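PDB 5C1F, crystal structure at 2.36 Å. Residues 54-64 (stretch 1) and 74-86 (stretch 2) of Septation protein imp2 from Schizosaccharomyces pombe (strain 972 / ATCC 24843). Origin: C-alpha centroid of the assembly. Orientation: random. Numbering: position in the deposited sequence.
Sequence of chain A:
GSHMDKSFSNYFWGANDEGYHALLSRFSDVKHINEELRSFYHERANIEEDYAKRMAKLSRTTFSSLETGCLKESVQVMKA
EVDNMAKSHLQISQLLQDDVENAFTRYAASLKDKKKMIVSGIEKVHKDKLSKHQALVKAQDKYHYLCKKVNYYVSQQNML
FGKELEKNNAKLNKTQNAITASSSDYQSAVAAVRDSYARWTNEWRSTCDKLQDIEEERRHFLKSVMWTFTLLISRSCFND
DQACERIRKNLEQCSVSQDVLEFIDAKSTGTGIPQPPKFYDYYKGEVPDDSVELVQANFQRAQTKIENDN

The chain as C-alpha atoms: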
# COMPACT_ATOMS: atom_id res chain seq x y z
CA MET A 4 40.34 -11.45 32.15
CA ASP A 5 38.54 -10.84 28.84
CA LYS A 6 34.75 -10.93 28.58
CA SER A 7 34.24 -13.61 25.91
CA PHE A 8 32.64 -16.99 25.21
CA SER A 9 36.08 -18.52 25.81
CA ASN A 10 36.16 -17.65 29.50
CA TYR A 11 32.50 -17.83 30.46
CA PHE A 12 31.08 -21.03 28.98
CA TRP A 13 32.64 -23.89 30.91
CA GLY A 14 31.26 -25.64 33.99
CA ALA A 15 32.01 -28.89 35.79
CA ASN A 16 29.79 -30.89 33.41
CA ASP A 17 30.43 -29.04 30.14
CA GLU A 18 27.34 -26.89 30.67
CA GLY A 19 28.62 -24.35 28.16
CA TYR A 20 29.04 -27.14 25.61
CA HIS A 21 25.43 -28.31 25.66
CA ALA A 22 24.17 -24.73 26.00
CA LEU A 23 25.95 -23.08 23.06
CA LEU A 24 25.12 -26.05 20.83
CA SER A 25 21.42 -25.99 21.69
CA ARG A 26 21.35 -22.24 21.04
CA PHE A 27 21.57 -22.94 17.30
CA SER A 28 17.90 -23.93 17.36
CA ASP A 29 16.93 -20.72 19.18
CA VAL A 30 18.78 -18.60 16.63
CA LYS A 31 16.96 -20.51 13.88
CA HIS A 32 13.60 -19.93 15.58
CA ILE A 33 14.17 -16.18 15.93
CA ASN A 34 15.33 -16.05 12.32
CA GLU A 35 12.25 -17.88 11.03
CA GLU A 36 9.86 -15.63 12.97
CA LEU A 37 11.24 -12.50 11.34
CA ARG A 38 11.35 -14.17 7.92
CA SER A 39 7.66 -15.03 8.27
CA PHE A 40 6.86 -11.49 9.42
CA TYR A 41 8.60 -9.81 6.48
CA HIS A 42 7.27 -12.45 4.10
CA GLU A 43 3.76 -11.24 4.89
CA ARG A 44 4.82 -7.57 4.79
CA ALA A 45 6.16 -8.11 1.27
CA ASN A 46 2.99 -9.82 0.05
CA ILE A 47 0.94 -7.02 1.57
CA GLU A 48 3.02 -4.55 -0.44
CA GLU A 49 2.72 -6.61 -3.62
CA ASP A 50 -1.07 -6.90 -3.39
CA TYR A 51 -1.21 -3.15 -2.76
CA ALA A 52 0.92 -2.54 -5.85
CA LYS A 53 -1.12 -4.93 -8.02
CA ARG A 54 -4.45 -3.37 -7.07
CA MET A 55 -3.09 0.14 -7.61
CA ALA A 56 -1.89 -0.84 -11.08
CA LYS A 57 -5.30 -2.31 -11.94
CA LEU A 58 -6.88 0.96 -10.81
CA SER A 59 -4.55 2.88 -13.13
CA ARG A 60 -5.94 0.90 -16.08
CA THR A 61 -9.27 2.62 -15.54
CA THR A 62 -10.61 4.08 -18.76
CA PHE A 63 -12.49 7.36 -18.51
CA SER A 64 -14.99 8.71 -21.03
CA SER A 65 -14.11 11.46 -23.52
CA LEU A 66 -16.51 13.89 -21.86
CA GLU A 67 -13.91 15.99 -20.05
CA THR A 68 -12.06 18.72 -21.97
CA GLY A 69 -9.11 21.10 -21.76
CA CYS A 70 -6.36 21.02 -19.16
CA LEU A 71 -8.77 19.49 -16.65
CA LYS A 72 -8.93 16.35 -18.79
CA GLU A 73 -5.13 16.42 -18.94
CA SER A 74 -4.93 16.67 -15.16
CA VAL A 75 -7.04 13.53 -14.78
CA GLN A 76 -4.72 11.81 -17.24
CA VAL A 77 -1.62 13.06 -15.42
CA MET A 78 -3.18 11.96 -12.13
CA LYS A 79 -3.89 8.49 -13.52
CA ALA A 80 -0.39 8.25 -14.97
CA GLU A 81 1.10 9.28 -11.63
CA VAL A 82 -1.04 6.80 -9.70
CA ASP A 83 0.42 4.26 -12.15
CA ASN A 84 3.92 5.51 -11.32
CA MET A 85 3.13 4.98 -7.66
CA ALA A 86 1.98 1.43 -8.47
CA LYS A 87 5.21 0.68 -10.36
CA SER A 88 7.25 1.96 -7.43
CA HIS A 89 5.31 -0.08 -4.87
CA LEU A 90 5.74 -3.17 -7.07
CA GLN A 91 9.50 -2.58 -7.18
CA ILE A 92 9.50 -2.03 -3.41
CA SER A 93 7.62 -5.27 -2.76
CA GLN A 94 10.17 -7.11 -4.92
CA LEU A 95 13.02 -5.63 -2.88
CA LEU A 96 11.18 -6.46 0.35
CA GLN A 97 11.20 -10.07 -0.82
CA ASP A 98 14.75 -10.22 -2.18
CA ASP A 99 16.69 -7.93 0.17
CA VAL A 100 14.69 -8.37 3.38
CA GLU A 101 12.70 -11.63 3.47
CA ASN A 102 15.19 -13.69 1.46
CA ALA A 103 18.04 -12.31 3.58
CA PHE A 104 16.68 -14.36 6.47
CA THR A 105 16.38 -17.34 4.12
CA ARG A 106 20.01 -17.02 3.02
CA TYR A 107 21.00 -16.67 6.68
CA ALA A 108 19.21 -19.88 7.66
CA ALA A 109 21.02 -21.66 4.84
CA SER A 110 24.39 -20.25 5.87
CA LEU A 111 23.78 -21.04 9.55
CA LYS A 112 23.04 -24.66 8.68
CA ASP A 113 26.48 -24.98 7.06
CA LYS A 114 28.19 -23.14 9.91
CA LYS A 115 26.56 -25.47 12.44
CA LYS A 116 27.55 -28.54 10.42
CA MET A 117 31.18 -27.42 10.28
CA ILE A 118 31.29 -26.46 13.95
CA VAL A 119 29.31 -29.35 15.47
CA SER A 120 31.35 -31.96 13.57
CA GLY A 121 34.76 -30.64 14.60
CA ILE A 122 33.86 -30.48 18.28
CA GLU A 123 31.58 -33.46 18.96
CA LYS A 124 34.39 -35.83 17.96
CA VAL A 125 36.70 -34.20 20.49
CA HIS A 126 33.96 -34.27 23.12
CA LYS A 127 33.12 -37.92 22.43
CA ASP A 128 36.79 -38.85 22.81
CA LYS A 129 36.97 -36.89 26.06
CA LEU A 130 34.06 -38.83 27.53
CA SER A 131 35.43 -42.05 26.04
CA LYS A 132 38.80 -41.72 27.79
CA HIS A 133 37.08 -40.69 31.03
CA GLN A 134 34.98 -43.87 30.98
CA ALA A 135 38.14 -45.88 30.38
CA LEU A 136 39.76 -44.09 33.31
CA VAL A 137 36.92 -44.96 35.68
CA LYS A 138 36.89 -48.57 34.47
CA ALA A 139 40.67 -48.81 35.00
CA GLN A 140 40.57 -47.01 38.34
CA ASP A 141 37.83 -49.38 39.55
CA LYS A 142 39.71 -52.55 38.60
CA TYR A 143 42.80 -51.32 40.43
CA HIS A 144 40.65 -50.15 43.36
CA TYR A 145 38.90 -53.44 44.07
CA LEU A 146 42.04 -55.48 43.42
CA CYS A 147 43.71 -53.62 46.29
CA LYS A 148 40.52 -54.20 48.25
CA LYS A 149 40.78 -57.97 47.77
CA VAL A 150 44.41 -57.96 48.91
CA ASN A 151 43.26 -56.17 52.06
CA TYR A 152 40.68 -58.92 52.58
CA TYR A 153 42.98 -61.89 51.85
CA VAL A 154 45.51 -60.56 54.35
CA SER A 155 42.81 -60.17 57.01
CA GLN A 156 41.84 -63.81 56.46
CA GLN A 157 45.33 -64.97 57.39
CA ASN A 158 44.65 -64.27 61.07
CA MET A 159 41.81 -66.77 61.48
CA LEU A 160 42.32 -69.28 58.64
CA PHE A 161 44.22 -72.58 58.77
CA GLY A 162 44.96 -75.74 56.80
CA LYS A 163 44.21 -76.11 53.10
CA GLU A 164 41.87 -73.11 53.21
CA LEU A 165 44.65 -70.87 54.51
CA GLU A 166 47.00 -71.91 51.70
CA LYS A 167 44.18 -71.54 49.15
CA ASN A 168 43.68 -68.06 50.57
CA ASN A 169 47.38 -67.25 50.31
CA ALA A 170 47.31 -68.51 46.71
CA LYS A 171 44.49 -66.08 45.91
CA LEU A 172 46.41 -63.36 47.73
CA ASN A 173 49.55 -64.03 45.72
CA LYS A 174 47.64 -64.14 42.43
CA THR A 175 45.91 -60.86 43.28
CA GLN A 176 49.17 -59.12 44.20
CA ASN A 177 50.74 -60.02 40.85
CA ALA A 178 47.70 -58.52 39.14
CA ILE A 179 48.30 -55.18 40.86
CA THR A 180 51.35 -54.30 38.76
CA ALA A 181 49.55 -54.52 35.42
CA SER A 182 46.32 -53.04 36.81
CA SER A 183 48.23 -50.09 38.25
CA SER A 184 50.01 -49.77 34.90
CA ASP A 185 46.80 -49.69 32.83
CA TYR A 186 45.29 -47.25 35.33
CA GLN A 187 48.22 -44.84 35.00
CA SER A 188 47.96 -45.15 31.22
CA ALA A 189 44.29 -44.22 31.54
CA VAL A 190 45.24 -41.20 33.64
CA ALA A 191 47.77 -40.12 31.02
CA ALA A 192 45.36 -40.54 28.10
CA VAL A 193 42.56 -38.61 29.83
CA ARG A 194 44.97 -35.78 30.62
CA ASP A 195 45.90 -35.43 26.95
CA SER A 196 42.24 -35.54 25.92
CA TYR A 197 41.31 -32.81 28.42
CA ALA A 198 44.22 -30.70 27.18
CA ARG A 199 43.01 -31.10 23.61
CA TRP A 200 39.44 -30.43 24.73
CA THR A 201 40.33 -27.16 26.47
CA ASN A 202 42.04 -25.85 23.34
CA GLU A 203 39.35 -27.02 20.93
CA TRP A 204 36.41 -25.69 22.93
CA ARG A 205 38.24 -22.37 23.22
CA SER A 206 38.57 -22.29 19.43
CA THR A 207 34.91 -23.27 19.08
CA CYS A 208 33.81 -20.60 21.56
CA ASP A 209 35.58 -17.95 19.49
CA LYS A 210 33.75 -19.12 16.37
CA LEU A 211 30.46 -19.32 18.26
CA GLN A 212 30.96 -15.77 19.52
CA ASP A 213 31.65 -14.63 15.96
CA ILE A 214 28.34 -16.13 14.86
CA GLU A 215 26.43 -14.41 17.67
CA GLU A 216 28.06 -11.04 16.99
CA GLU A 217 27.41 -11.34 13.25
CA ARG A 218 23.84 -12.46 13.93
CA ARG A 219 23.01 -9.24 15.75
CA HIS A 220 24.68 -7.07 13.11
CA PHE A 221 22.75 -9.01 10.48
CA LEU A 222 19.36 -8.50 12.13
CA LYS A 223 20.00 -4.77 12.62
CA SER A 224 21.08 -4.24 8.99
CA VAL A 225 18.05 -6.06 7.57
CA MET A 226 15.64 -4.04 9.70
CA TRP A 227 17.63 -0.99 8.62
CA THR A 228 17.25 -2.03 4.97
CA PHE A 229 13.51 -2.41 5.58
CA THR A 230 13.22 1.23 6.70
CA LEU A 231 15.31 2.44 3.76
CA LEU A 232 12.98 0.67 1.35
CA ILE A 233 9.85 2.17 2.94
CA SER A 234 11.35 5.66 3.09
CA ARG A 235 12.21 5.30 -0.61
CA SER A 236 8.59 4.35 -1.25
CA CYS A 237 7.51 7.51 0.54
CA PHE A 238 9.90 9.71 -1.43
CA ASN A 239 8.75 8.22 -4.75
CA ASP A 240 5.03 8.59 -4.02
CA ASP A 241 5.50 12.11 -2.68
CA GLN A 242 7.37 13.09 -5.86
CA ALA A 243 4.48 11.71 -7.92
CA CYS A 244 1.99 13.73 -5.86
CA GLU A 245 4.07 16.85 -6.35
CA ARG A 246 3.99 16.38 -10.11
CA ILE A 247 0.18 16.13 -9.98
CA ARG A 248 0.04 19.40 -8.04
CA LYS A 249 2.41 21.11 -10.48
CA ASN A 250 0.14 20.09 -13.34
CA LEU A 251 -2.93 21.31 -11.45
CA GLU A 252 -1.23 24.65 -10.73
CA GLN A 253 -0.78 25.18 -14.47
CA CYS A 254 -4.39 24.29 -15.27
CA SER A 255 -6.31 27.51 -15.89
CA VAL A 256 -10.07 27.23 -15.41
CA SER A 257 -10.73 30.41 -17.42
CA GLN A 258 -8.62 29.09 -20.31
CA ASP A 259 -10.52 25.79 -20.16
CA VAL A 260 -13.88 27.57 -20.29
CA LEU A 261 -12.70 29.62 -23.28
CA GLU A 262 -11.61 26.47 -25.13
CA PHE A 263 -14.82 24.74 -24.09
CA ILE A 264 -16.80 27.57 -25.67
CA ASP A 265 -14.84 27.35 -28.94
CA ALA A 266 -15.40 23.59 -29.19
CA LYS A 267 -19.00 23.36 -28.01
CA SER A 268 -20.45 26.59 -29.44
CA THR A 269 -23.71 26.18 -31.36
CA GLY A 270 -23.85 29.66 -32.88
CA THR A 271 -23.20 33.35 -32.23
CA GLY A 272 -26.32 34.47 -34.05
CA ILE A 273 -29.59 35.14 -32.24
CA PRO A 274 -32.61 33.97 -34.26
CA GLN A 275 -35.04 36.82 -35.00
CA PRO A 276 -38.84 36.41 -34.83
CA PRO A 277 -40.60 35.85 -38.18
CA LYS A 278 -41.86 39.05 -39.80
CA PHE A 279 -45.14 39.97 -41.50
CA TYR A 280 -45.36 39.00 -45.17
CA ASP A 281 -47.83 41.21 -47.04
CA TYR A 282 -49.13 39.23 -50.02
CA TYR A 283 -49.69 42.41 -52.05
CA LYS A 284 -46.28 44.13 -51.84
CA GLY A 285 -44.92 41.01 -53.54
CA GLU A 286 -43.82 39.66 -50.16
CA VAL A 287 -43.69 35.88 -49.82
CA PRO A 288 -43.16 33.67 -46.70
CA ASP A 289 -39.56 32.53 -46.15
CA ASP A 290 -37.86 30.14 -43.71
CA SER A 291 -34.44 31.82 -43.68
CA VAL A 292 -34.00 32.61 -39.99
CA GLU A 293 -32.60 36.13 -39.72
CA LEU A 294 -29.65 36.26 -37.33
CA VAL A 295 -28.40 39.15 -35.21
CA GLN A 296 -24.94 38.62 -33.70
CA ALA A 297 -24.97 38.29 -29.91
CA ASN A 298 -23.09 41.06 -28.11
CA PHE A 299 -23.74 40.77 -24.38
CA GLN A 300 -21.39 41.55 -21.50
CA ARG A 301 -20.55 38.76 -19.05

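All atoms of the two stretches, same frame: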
# COMPACT_ATOMS: atom_id res chain seq x y z
N ARG A 54 -3.15 -4.02 -7.05
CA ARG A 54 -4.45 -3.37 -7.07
C ARG A 54 -4.35 -1.94 -7.58
O ARG A 54 -5.22 -1.47 -8.32
CB ARG A 54 -5.09 -3.40 -5.68
CG ARG A 54 -5.45 -4.80 -5.19
CD ARG A 54 -6.35 -4.74 -3.96
NE ARG A 54 -7.61 -4.05 -4.25
CZ ARG A 54 -8.56 -3.80 -3.35
NH1 ARG A 54 -8.39 -4.18 -2.09
NH2 ARG A 54 -9.67 -3.17 -3.71
N MET A 55 -3.28 -1.24 -7.19
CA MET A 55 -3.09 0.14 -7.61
C MET A 55 -2.84 0.23 -9.11
O MET A 55 -3.29 1.17 -9.77
CB MET A 55 -1.94 0.78 -6.84
CG MET A 55 -1.88 2.29 -6.98
SD MET A 55 -0.61 3.02 -5.92
CE MET A 55 -1.14 2.44 -4.32
N ALA A 56 -2.13 -0.76 -9.65
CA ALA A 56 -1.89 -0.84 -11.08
C ALA A 56 -3.20 -1.08 -11.83
O ALA A 56 -3.47 -0.42 -12.84
CB ALA A 56 -0.89 -1.95 -11.40
N LYS A 57 -4.00 -2.01 -11.34
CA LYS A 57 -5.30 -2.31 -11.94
C LYS A 57 -6.17 -1.06 -11.98
O LYS A 57 -6.86 -0.80 -12.97
CB LYS A 57 -6.01 -3.42 -11.16
CG LYS A 57 -7.33 -3.85 -11.76
CD LYS A 57 -8.01 -4.92 -10.92
CE LYS A 57 -9.38 -5.30 -11.48
NZ LYS A 57 -9.28 -6.00 -12.79
N LEU A 58 -6.12 -0.28 -10.91
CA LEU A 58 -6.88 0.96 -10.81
C LEU A 58 -6.42 1.97 -11.86
O LEU A 58 -7.23 2.73 -12.39
CB LEU A 58 -6.74 1.56 -9.41
CG LEU A 58 -7.32 2.95 -9.19
CD1 LEU A 58 -8.82 2.96 -9.44
CD2 LEU A 58 -7.00 3.46 -7.79
N SER A 59 -5.13 1.96 -12.16
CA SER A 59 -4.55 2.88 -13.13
C SER A 59 -5.01 2.57 -14.55
O SER A 59 -4.94 3.43 -15.43
CB SER A 59 -3.02 2.83 -13.06
OG SER A 59 -2.57 3.14 -11.76
N ARG A 60 -5.47 1.34 -14.77
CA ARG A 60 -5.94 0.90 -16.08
C ARG A 60 -7.35 1.39 -16.35
O ARG A 60 -7.93 1.08 -17.40
CB ARG A 60 -5.91 -0.62 -16.19
CG ARG A 60 -4.54 -1.21 -16.00
CD ARG A 60 -3.58 -0.75 -17.08
NE ARG A 60 -2.21 -0.79 -16.59
CZ ARG A 60 -1.53 0.29 -16.20
NH1 ARG A 60 -2.09 1.49 -16.25
NH2 ARG A 60 -0.28 0.16 -15.76
N THR A 61 -7.91 2.12 -15.40
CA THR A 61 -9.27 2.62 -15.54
C THR A 61 -9.37 3.52 -16.76
O THR A 61 -8.55 4.42 -16.95
CB THR A 61 -9.73 3.40 -14.29
OG1 THR A 61 -9.73 2.53 -13.16
CG2 THR A 61 -11.13 3.96 -14.49
N THR A 62 -10.36 3.25 -17.60
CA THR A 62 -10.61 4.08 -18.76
C THR A 62 -11.74 5.05 -18.44
O THR A 62 -12.80 4.65 -17.96
CB THR A 62 -10.98 3.24 -20.00
OG1 THR A 62 -12.28 2.66 -19.81
CG2 THR A 62 -9.96 2.13 -20.21
N PHE A 63 -11.48 6.33 -18.68
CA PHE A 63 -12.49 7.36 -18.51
C PHE A 63 -13.14 7.69 -19.84
O PHE A 63 -12.58 7.39 -20.90
CB PHE A 63 -11.88 8.62 -17.90
CG PHE A 63 -11.55 8.50 -16.44
CD1 PHE A 63 -10.32 8.00 -16.03
CD2 PHE A 63 -12.46 8.89 -15.47
CE1 PHE A 63 -10.01 7.89 -14.69
CE2 PHE A 63 -12.15 8.79 -14.13
CZ PHE A 63 -10.92 8.29 -13.74
N SER A 64 -14.32 8.29 -19.80
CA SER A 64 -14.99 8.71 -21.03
C SER A 64 -14.27 9.92 -21.63
O SER A 64 -13.33 10.46 -21.03
CB SER A 64 -16.46 9.05 -20.76
OG SER A 64 -16.58 10.19 -19.93
N SER A 74 -5.24 16.87 -16.57
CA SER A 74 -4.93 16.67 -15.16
C SER A 74 -5.38 15.29 -14.68
O SER A 74 -4.68 14.63 -13.92
CB SER A 74 -5.59 17.75 -14.31
OG SER A 74 -5.01 19.02 -14.59
N VAL A 75 -6.56 14.85 -15.13
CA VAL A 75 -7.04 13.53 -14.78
C VAL A 75 -6.12 12.47 -15.38
O VAL A 75 -5.83 11.44 -14.76
CB VAL A 75 -8.49 13.31 -15.26
CG1 VAL A 75 -8.96 11.91 -14.92
CG2 VAL A 75 -9.41 14.34 -14.63
N GLN A 76 -5.64 12.73 -16.59
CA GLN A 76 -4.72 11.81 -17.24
C GLN A 76 -3.37 11.78 -16.53
O GLN A 76 -2.81 10.70 -16.29
CB GLN A 76 -4.54 12.17 -18.71
CG GLN A 76 -5.77 11.88 -19.54
CD GLN A 76 -5.59 12.21 -21.00
OE1 GLN A 76 -4.63 12.87 -21.39
NE2 GLN A 76 -6.52 11.75 -21.83
N VAL A 77 -2.86 12.95 -16.18
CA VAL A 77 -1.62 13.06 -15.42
C VAL A 77 -1.77 12.37 -14.06
O VAL A 77 -0.87 11.65 -13.62
CB VAL A 77 -1.22 14.53 -15.22
CG1 VAL A 77 -0.15 14.66 -14.14
CG2 VAL A 77 -0.72 15.12 -16.54
N MET A 78 -2.91 12.58 -13.42
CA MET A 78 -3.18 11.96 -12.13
C MET A 78 -3.20 10.43 -12.24
O MET A 78 -2.65 9.73 -11.39
CB MET A 78 -4.51 12.47 -11.57
CG MET A 78 -4.80 12.05 -10.14
SD MET A 78 -5.76 10.53 -10.05
CE MET A 78 -7.28 11.06 -10.83
N LYS A 79 -3.81 9.93 -13.31
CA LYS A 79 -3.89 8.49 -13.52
C LYS A 79 -2.53 7.91 -13.87
O LYS A 79 -2.18 6.81 -13.44
CB LYS A 79 -4.90 8.17 -14.63
CG LYS A 79 -5.52 6.79 -14.50
CD LYS A 79 -6.80 6.69 -15.32
CE LYS A 79 -6.53 6.97 -16.79
NZ LYS A 79 -5.60 5.94 -17.33
N ALA A 80 -1.75 8.65 -14.64
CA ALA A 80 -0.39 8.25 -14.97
C ALA A 80 0.50 8.25 -13.74
O ALA A 80 1.40 7.42 -13.62
CB ALA A 80 0.19 9.16 -16.04
N GLU A 81 0.26 9.17 -12.81
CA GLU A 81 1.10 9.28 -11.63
C GLU A 81 0.69 8.26 -10.56
O GLU A 81 1.53 7.82 -9.77
CB GLU A 81 1.08 10.70 -11.06
CG GLU A 81 1.83 11.73 -11.91
CD GLU A 81 3.32 11.40 -12.10
OE1 GLU A 81 3.85 10.52 -11.39
OE2 GLU A 81 3.96 12.02 -12.98
N VAL A 82 -0.58 7.89 -10.55
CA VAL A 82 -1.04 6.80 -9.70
C VAL A 82 -0.41 5.50 -10.21
O VAL A 82 -0.04 4.62 -9.42
CB VAL A 82 -2.58 6.69 -9.67
CG1 VAL A 82 -3.04 5.34 -9.14
CG2 VAL A 82 -3.17 7.82 -8.84
N ASP A 83 -0.26 5.40 -11.53
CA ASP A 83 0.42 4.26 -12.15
C ASP A 83 1.89 4.24 -11.76
O ASP A 83 2.45 3.18 -11.49
CB ASP A 83 0.26 4.31 -13.67
CG ASP A 83 0.59 2.98 -14.34
OD1 ASP A 83 0.58 1.94 -13.65
OD2 ASP A 83 0.85 2.98 -15.56
N ASN A 84 2.52 5.41 -11.74
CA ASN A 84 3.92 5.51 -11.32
C ASN A 84 4.10 5.09 -9.87
O ASN A 84 5.11 4.50 -9.49
CB ASN A 84 4.45 6.92 -11.53
CG ASN A 84 4.80 7.21 -12.97
OD1 ASN A 84 5.11 6.29 -13.74
ND2 ASN A 84 4.76 8.48 -13.35
N MET A 85 3.10 5.39 -9.05
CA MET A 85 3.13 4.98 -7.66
C MET A 85 2.99 3.46 -7.56
O MET A 85 3.66 2.82 -6.74
CB MET A 85 2.03 5.69 -6.87
CG MET A 85 2.34 7.16 -6.62
SD MET A 85 1.12 7.99 -5.58
CE MET A 85 0.35 9.09 -6.77
N ALA A 86 2.14 2.88 -8.41
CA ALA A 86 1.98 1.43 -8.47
C ALA A 86 3.29 0.74 -8.84
O ALA A 86 3.70 -0.22 -8.18
CB ALA A 86 0.88 1.06 -9.46

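The helical part of stretch 1 runs nearly antiparallel to the helix of stretch 2: their axes make an angle of 159° and approach to 8.3 Å, and the two stretches together bury 553 Å². Ala56 CA lies 5.2 Å from Ala86 CA, and Ser59 CA lies 5.3 Å from Asp83 CA, a second close pair. At Ala56 and Ala86 two methyl side chains accompany the close approach. The methyl of Ala86 points toward stretch 1 as a small bump seated against Met55 and Ala56: Ala86 CB is 3.9 Å from Met55 CB, 3.5 Å from Ala56 N and 4.0 Å from Ala56 CB.

Met55 supplies an apolar bump in return. With chi1 and chi2 both t, its chain is extended as far as SD, then turned at chi3 (m). Met55 CG is 3.9 Å from Val82 CG1, and Met55 SD lies against Met85 CB at 3.9 Å and Ala86 N at 3.7 Å. An unbranched, flexible thioether suits this buried, uneven surface.

One turn on, Ser59 is compact, and its OG packs 3.2 Å from Asp83 CA and 3.5 Å from Val82 CG1. Its polarity is satisfied within stretch 1, because Ser59 OG donates to Met55 O at 2.9 Å.

The exposed Arg60 starts away from stretch 2, but its end returns to form a salt bridge with Asp83; Arg60 NH2 lies 2.9 Å from Asp83 OD1 and 3.0 Å from Asp83 OD2.

Toward Phe63, Lys79 reaches across to stretch 1. Its chi3 and chi4, both p, bend the chain so that Lys79 NZ donates to Ser59 O at 3.2 Å, while Lys79 CD meets the edge of the Phe63 ring, 3.5 Å from Phe63 CE1. Phe63 and Val75 span the wider part, where Phe63 CA is 9.0 Å from Val75 CA. Val75 covers one face of that ring, its CG1 lying 4.2 Å from the centroid of the Phe63 ring and 11° off the normal, a CH-pi contact.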